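PDB 3CNE: protein ppBat from Bacteroides thetaiotaomicron VPI-5482, which binds flavins such as lumichrome, riboflavin, FMN and FAD, may serve to store them, and appears to lack protease or chaperone activity. Local coordinates for residues Ile108-Thr120 / Val128-Asn140. Residues are numbered along the deposited sequence; the frame is centred on the assembly and turned at random.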
ATOM      1  N   ILE A 108       1.020  -8.877 -15.481  1.00 22.83           N
ATOM      2  CA  ILE A 108       0.123  -8.151 -14.591  1.00 23.42           C
ATOM      3  C   ILE A 108       0.723  -6.760 -14.294  1.00 23.53           C
ATOM      4  O   ILE A 108       1.908  -6.629 -13.984  1.00 21.84           O
ATOM      5  CB  ILE A 108      -0.082  -8.885 -13.237  1.00 23.40           C
ATOM      6  CG1 ILE A 108      -0.728 -10.268 -13.432  1.00 23.41           C
ATOM      7  CG2 ILE A 108      -0.930  -8.015 -12.268  1.00 22.94           C
ATOM      8  CD1 ILE A 108      -0.255 -11.311 -12.425  1.00 24.02           C
ATOM      9  N   GLY A 109      -0.091  -5.718 -14.406  1.00 24.41           N
ATOM     10  CA  GLY A 109       0.404  -4.396 -14.098  1.00 25.12           C
ATOM     11  C   GLY A 109      -0.707  -3.380 -14.144  1.00 25.89           C
ATOM     12  O   GLY A 109      -1.832  -3.690 -14.560  1.00 24.93           O
ATOM     13  N   HIS A 110      -0.385  -2.184 -13.669  1.00 25.58           N
ATOM     14  CA  HIS A 110      -1.336  -1.102 -13.592  1.00 26.55           C
ATOM     15  C   HIS A 110      -0.645   0.217 -13.923  1.00 27.89           C
ATOM     16  O   HIS A 110       0.589   0.271 -14.033  1.00 27.25           O
ATOM     17  CB  HIS A 110      -1.986  -1.050 -12.198  1.00 26.54           C
ATOM     18  CG  HIS A 110      -1.053  -0.622 -11.105  1.00 26.49           C
ATOM     19  ND1 HIS A 110      -0.217  -1.503 -10.451  1.00 26.85           N
ATOM     20  CD2 HIS A 110      -0.838   0.589 -10.539  1.00 26.42           C
ATOM     21  CE1 HIS A 110       0.472  -0.851  -9.528  1.00 24.87           C
ATOM     22  NE2 HIS A 110       0.115   0.417  -9.564  1.00 26.12           N
ATOM     23  N   CYS A 111      -1.464   1.263 -14.058  1.00 30.01           N
ATOM     24  CA  CYS A 111      -1.017   2.627 -14.338  1.00 30.47           C
ATOM     25  C   CYS A 111      -0.223   2.660 -15.659  1.00 30.16           C
ATOM     26  O   CYS A 111      -0.817   2.423 -16.706  1.00 30.54           O
ATOM     27  CB  CYS A 111      -0.314   3.256 -13.119  1.00 30.21           C
ATOM     28  SG  CYS A 111      -0.241   5.066 -13.192  1.00 35.52           S
ATOM     29  N   ALA A 112       1.085   2.910 -15.649  1.00 29.76           N
ATOM     30  CA  ALA A 112       1.844   2.868 -16.925  1.00 29.02           C
ATOM     31  C   ALA A 112       2.463   1.500 -17.235  1.00 28.60           C
ATOM     32  O   ALA A 112       3.235   1.370 -18.187  1.00 28.20           O
ATOM     33  CB  ALA A 112       2.927   4.006 -16.988  1.00 29.01           C
ATOM     34  N   GLY A 113       2.107   0.478 -16.439  1.00 28.59           N
ATOM     35  CA  GLY A 113       2.555  -0.892 -16.655  1.00 27.87           C
ATOM     36  C   GLY A 113       2.321  -1.403 -18.071  1.00 28.07           C
ATOM     37  O   GLY A 113       3.211  -2.030 -18.670  1.00 27.10           O
ATOM     38  N   ALA A 114       1.129  -1.140 -18.615  1.00 28.04           N
ATOM     39  CA  ALA A 114       0.794  -1.596 -19.971  1.00 28.69           C
ATOM     40  C   ALA A 114       1.728  -0.951 -21.006  1.00 29.73           C
ATOM     41  O   ALA A 114       2.025  -1.548 -22.059  1.00 29.14           O
ATOM     42  CB  ALA A 114      -0.645  -1.261 -20.304  1.00 28.30           C
HETATM   43  N   MSE A 115       2.191   0.262 -20.701  1.00 30.44           N
HETATM   44  CA  MSE A 115       3.103   0.964 -21.607  1.00 33.77           C
HETATM   45  C   MSE A 115       4.483   0.320 -21.576  1.00 31.34           C
HETATM   46  O   MSE A 115       5.105   0.124 -22.619  1.00 30.62           O
HETATM   47  CB  MSE A 115       3.185   2.436 -21.254  1.00 33.28           C
HETATM   48  CG  MSE A 115       4.000   3.262 -22.245  1.00 36.66           C
HETATM   49 SE   MSE A 115       4.367   5.038 -21.518  1.00 44.68          SE
HETATM   50  CE  MSE A 115       5.579   4.654 -20.012  1.00 39.02           C
HETATM   51  N   MSE A 116       4.943  -0.030 -20.376  1.00 30.87           N
HETATM   52  CA  MSE A 116       6.212  -0.752 -20.235  1.00 30.08           C
HETATM   53  C   MSE A 116       6.157  -2.063 -21.042  1.00 28.75           C
HETATM   54  O   MSE A 116       7.112  -2.428 -21.731  1.00 27.21           O
HETATM   55  CB  MSE A 116       6.525  -1.002 -18.757  1.00 30.61           C
HETATM   56  CG  MSE A 116       6.713   0.295 -17.959  1.00 34.09           C
HETATM   57 SE   MSE A 116       8.328   1.256 -18.566  1.00 45.08          SE
HETATM   58  CE  MSE A 116       9.611   0.100 -17.774  1.00 40.77           C
ATOM     59  N   PHE A 117       5.031  -2.768 -20.932  1.00 27.91           N
ATOM     60  CA  PHE A 117       4.789  -3.967 -21.720  1.00 27.64           C
ATOM     61  C   PHE A 117       4.829  -3.646 -23.219  1.00 27.53           C
ATOM     62  O   PHE A 117       5.531  -4.325 -23.969  1.00 28.10           O
ATOM     63  CB  PHE A 117       3.442  -4.631 -21.333  1.00 27.10           C
ATOM     64  CG  PHE A 117       3.382  -5.163 -19.909  1.00 25.42           C
ATOM     65  CD1 PHE A 117       4.539  -5.435 -19.183  1.00 25.06           C
ATOM     66  CD2 PHE A 117       2.143  -5.433 -19.313  1.00 25.97           C
ATOM     67  CE1 PHE A 117       4.462  -5.964 -17.856  1.00 26.22           C
ATOM     68  CE2 PHE A 117       2.057  -5.956 -18.006  1.00 26.26           C
ATOM     69  CZ  PHE A 117       3.224  -6.211 -17.277  1.00 24.65           C
ATOM     70  N   ASP A 118       4.106  -2.599 -23.635  1.00 27.70           N
ATOM     71  CA  ASP A 118       4.006  -2.218 -25.036  1.00 28.43           C
ATOM     72  C   ASP A 118       5.368  -1.983 -25.666  1.00 28.66           C
ATOM     73  O   ASP A 118       5.614  -2.433 -26.789  1.00 27.50           O
ATOM     74  CB  ASP A 118       3.122  -0.973 -25.229  1.00 29.26           C
ATOM     75  CG  ASP A 118       3.115  -0.460 -26.704  1.00 32.62           C
ATOM     76  OD1 ASP A 118       4.088  -0.680 -27.449  1.00 39.21           O
ATOM     77  OD2 ASP A 118       2.154   0.185 -27.147  1.00 34.51           O
ATOM     78  N   PHE A 119       6.245  -1.295 -24.931  1.00 28.53           N
ATOM     79  CA  PHE A 119       7.587  -0.955 -25.406  1.00 28.87           C
ATOM     80  C   PHE A 119       8.331  -2.178 -25.912  1.00 28.59           C
ATOM     81  O   PHE A 119       9.162  -2.080 -26.820  1.00 29.05           O
ATOM     82  CB  PHE A 119       8.416  -0.290 -24.286  1.00 29.58           C
ATOM     83  CG  PHE A 119       8.022   1.136 -23.971  1.00 29.02           C
ATOM     84  CD1 PHE A 119       7.176   1.851 -24.796  1.00 31.40           C
ATOM     85  CD2 PHE A 119       8.573   1.779 -22.861  1.00 30.93           C
ATOM     86  CE1 PHE A 119       6.844   3.172 -24.509  1.00 32.61           C
ATOM     87  CE2 PHE A 119       8.257   3.086 -22.558  1.00 31.04           C
ATOM     88  CZ  PHE A 119       7.395   3.795 -23.384  1.00 31.86           C
ATOM     89  N   THR A 120       8.052  -3.329 -25.307  1.00 28.01           N
ATOM     90  CA  THR A 120       8.725  -4.565 -25.685  1.00 27.32           C
ATOM     91  C   THR A 120       8.002  -5.253 -26.847  1.00 27.38           C
ATOM     92  O   THR A 120       8.504  -6.226 -27.387  1.00 27.49           O
ATOM     93  CB  THR A 120       8.844  -5.564 -24.496  1.00 27.02           C
ATOM     94  OG1 THR A 120       7.563  -6.122 -24.231  1.00 25.76           O
ATOM     95  CG2 THR A 120       9.371  -4.858 -23.225  1.00 26.77           C
ATOM     96  N   VAL A 128      -5.466  -3.517 -23.470  1.00 27.41           N
ATOM     97  CA  VAL A 128      -4.837  -3.157 -22.200  1.00 27.36           C
ATOM     98  C   VAL A 128      -5.507  -1.948 -21.603  1.00 27.83           C
ATOM     99  O   VAL A 128      -5.991  -1.067 -22.326  1.00 28.49           O
ATOM    100  CB  VAL A 128      -3.317  -2.840 -22.325  1.00 27.30           C
ATOM    101  CG1 VAL A 128      -2.513  -4.083 -22.682  1.00 25.93           C
ATOM    102  CG2 VAL A 128      -3.049  -1.673 -23.317  1.00 27.21           C
ATOM    103  N   ALA A 129      -5.526  -1.912 -20.277  1.00 27.92           N
ATOM    104  CA  ALA A 129      -5.924  -0.732 -19.542  1.00 28.56           C
ATOM    105  C   ALA A 129      -4.637  -0.047 -19.098  1.00 28.74           C
ATOM    106  O   ALA A 129      -3.640  -0.702 -18.754  1.00 28.44           O
ATOM    107  CB  ALA A 129      -6.771  -1.093 -18.359  1.00 28.01           C
ATOM    108  N   VAL A 130      -4.678   1.275 -19.133  1.00 29.46           N
ATOM    109  CA  VAL A 130      -3.500   2.105 -18.975  1.00 29.91           C
ATOM    110  C   VAL A 130      -3.962   3.440 -18.431  1.00 30.10           C
ATOM    111  O   VAL A 130      -5.118   3.845 -18.651  1.00 30.18           O
ATOM    112  CB  VAL A 130      -2.739   2.245 -20.319  1.00 29.37           C
ATOM    113  CG1 VAL A 130      -3.573   2.964 -21.364  1.00 30.65           C
ATOM    114  CG2 VAL A 130      -1.403   2.941 -20.143  1.00 30.63           C
ATOM    115  N   HIS A 131      -3.073   4.105 -17.695  1.00 30.02           N
ATOM    116  CA  HIS A 131      -3.342   5.428 -17.187  1.00 30.87           C
ATOM    117  C   HIS A 131      -3.610   6.361 -18.379  1.00 30.50           C
ATOM    118  O   HIS A 131      -2.887   6.293 -19.366  1.00 30.07           O
ATOM    119  CB  HIS A 131      -2.143   5.939 -16.374  1.00 31.42           C
ATOM    120  CG  HIS A 131      -2.434   7.194 -15.625  1.00 33.75           C
ATOM    121  ND1 HIS A 131      -2.483   8.429 -16.235  1.00 37.58           N
ATOM    122  CD2 HIS A 131      -2.731   7.404 -14.322  1.00 35.97           C
ATOM    123  CE1 HIS A 131      -2.789   9.348 -15.336  1.00 36.98           C
ATOM    124  NE2 HIS A 131      -2.951   8.749 -14.170  1.00 37.05           N
ATOM    125  N   PRO A 132      -4.655   7.211 -18.304  1.00 30.54           N
ATOM    126  CA  PRO A 132      -4.979   8.119 -19.418  1.00 31.00           C
ATOM    127  C   PRO A 132      -3.787   8.860 -20.020  1.00 31.56           C
ATOM    128  O   PRO A 132      -3.673   8.953 -21.242  1.00 31.21           O
ATOM    129  CB  PRO A 132      -5.969   9.105 -18.787  1.00 30.37           C
ATOM    130  CG  PRO A 132      -6.664   8.287 -17.767  1.00 30.94           C
ATOM    131  CD  PRO A 132      -5.616   7.365 -17.195  1.00 31.20           C
ATOM    132  N   LEU A 133      -2.893   9.363 -19.177  1.00 32.26           N
ATOM    133  CA  LEU A 133      -1.725  10.101 -19.675  1.00 33.65           C
ATOM    134  C   LEU A 133      -0.729   9.218 -20.432  1.00 34.12           C
ATOM    135  O   LEU A 133       0.058   9.711 -21.243  1.00 34.70           O
ATOM    136  CB  LEU A 133      -1.020  10.843 -18.530  1.00 33.55           C
ATOM    137  CG  LEU A 133      -1.797  11.927 -17.773  1.00 34.81           C
ATOM    138  CD1 LEU A 133      -1.038  12.387 -16.521  1.00 37.41           C
ATOM    139  CD2 LEU A 133      -2.121  13.125 -18.681  1.00 36.42           C
ATOM    140  N   ALA A 134      -0.737   7.917 -20.146  1.00 34.44           N
ATOM    141  CA  ALA A 134       0.153   6.995 -20.840  1.00 34.96           C
ATOM    142  C   ALA A 134      -0.526   6.387 -22.077  1.00 35.30           C
ATOM    143  O   ALA A 134       0.145   5.793 -22.919  1.00 35.12           O
ATOM    144  CB  ALA A 134       0.634   5.891 -19.883  1.00 35.28           C
ATOM    145  N   LYS A 135      -1.845   6.558 -22.198  1.00 35.95           N
ATOM    146  CA  LYS A 135      -2.628   5.958 -23.312  1.00 36.68           C
ATOM    147  C   LYS A 135      -2.074   6.220 -24.723  1.00 37.34           C
ATOM    148  O   LYS A 135      -1.953   5.279 -25.510  1.00 37.20           O
ATOM    149  CB  LYS A 135      -4.118   6.340 -23.248  1.00 36.65           C
ATOM    150  CG  LYS A 135      -4.982   5.585 -24.257  1.00 36.68           C
ATOM    151  CD  LYS A 135      -6.454   5.911 -24.120  1.00 36.94           C
ATOM    152  CE  LYS A 135      -7.251   5.178 -25.199  1.00 38.69           C
ATOM    153  NZ  LYS A 135      -8.647   5.683 -25.288  1.00 39.75           N
ATOM    154  N   PRO A 136      -1.714   7.485 -25.040  1.00 37.82           N
ATOM    155  CA  PRO A 136      -1.201   7.739 -26.387  1.00 38.41           C
ATOM    156  C   PRO A 136       0.091   6.985 -26.713  1.00 38.36           C
ATOM    157  O   PRO A 136       0.433   6.858 -27.889  1.00 38.69           O
ATOM    158  CB  PRO A 136      -0.918   9.248 -26.383  1.00 38.70           C
ATOM    159  CG  PRO A 136      -1.704   9.802 -25.255  1.00 38.91           C
ATOM    160  CD  PRO A 136      -1.742   8.716 -24.230  1.00 38.08           C
ATOM    161  N   ALA A 137       0.799   6.493 -25.694  1.00 37.52           N
ATOM    162  CA  ALA A 137       2.030   5.735 -25.932  1.00 37.18           C
ATOM    163  C   ALA A 137       1.794   4.269 -26.294  1.00 36.62           C
ATOM    164  O   ALA A 137       2.736   3.560 -26.651  1.00 37.04           O
ATOM    165  CB  ALA A 137       2.980   5.855 -24.744  1.00 37.08           C
ATOM    166  N   ILE A 138       0.548   3.811 -26.200  1.00 36.05           N
ATOM    167  CA  ILE A 138       0.217   2.435 -26.558  1.00 35.52           C
ATOM    168  C   ILE A 138       0.056   2.335 -28.070  1.00 35.88           C
ATOM    169  O   ILE A 138      -0.910   2.865 -28.630  1.00 35.48           O
ATOM    170  CB  ILE A 138      -1.074   1.926 -25.814  1.00 35.84           C
ATOM    171  CG1 ILE A 138      -0.873   1.954 -24.291  1.00 34.52           C
ATOM    172  CG2 ILE A 138      -1.490   0.544 -26.294  1.00 33.51           C
ATOM    173  CD1 ILE A 138       0.248   1.049 -23.804  1.00 33.54           C
ATOM    174  N   GLN A 139       1.013   1.689 -28.729  1.00 36.06           N
ATOM    175  CA  GLN A 139       0.908   1.455 -30.183  1.00 37.47           C
ATOM    176  C   GLN A 139       0.835  -0.003 -30.647  1.00 36.92           C
ATOM    177  O   GLN A 139       0.239  -0.276 -31.690  1.00 37.46           O
ATOM    178  CB  GLN A 139       1.970   2.222 -30.996  1.00 37.64           C
ATOM    179  CG  GLN A 139       3.045   2.952 -30.224  1.00 38.30           C
ATOM    180  CD  GLN A 139       3.908   3.781 -31.141  1.00 40.11           C
ATOM    181  OE1 GLN A 139       3.641   3.869 -32.347  1.00 44.47           O
ATOM    182  NE2 GLN A 139       4.960   4.395 -30.589  1.00 42.79           N
ATOM    183  N   ASN A 140       1.444  -0.918 -29.890  1.00 36.01           N
ATOM    184  CA  ASN A 140       1.374  -2.349 -30.182  1.00 35.38           C
ATOM    185  C   ASN A 140       0.081  -3.009 -29.704  1.00 34.99           C
ATOM    186  O   ASN A 140      -0.515  -3.808 -30.429  1.00 34.89           O
ATOM    187  CB  ASN A 140       2.593  -3.080 -29.627  1.00 34.67           C
ATOM    188  CG  ASN A 140       3.879  -2.643 -30.305  1.00 35.79           C
ATOM    189  OD1 ASN A 140       4.816  -2.154 -29.653  1.00 35.82           O
ATOM    190  ND2 ASN A 140       3.930  -2.796 -31.615  1.00 30.66           N
TER
HETATM  191  O   HOH W   1      -1.251  -0.362 -17.215  1.00 26.89           O
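Cys-111, whose backbone O accepts a hydrogen bond from His-131 N (3.0 Å), occupies a strained strand-to-helix turn (phi 59°, psi -112°) with the form of the nucleophile elbow of DJ-1/PfpI proteins, at the end of strand 106-110 of the central sheet. Here its thiol, well suited to a zinc ligand, serves a structural zinc ion together with Cys-74, while SG also lies obliquely against the His-131 ring, 3.6 Å from CD2. The type II' turn from His-110 to Gly-113 leads into helix 113-119, one side of which packs against strand 127-129 and the irregular, partly 3-10 chain that follows. A water within hydrogen-bonding distance of Cys-111 O and Ala-129 O accepts from Ala-114 N. Alanine suits position 114 because a methyl allows close approach to the backbone: its CB comes within 3.4 Å of Ala-129 O and also touches Val-128 and Val-130.

Met-115, present as selenomethionine, points toward segment 128-140. Its CB meets Ile-138 CD1; CG lies against Ala-137 CB; and SE touches two methyls, Ala-137 CB at 3.6 Å and Ala-134 CB farther off, before the chain, extended until then, bends at chi3 (67°) into CE. A long, flexible, apolar chain is well matched to these small alanines. Ile-138 returns the contact by sending CD1 against the helix backbone, 3.6 Å from Met-115 CA.

Asp-118 anchors the end of the covering segment: OD2 accepts from Asn-140 N at 3.0 Å, from above the carboxylate plane, while Gln-139 N is modelled doubtfully close to it, at 2.5 Å. With an alanine here, the N-H of Asn-140 would probably lose this acceptor, leaving the chain there less firmly held to the helix. Asp-118 CB itself packs on Ile-138 CD1 at 3.8 Å.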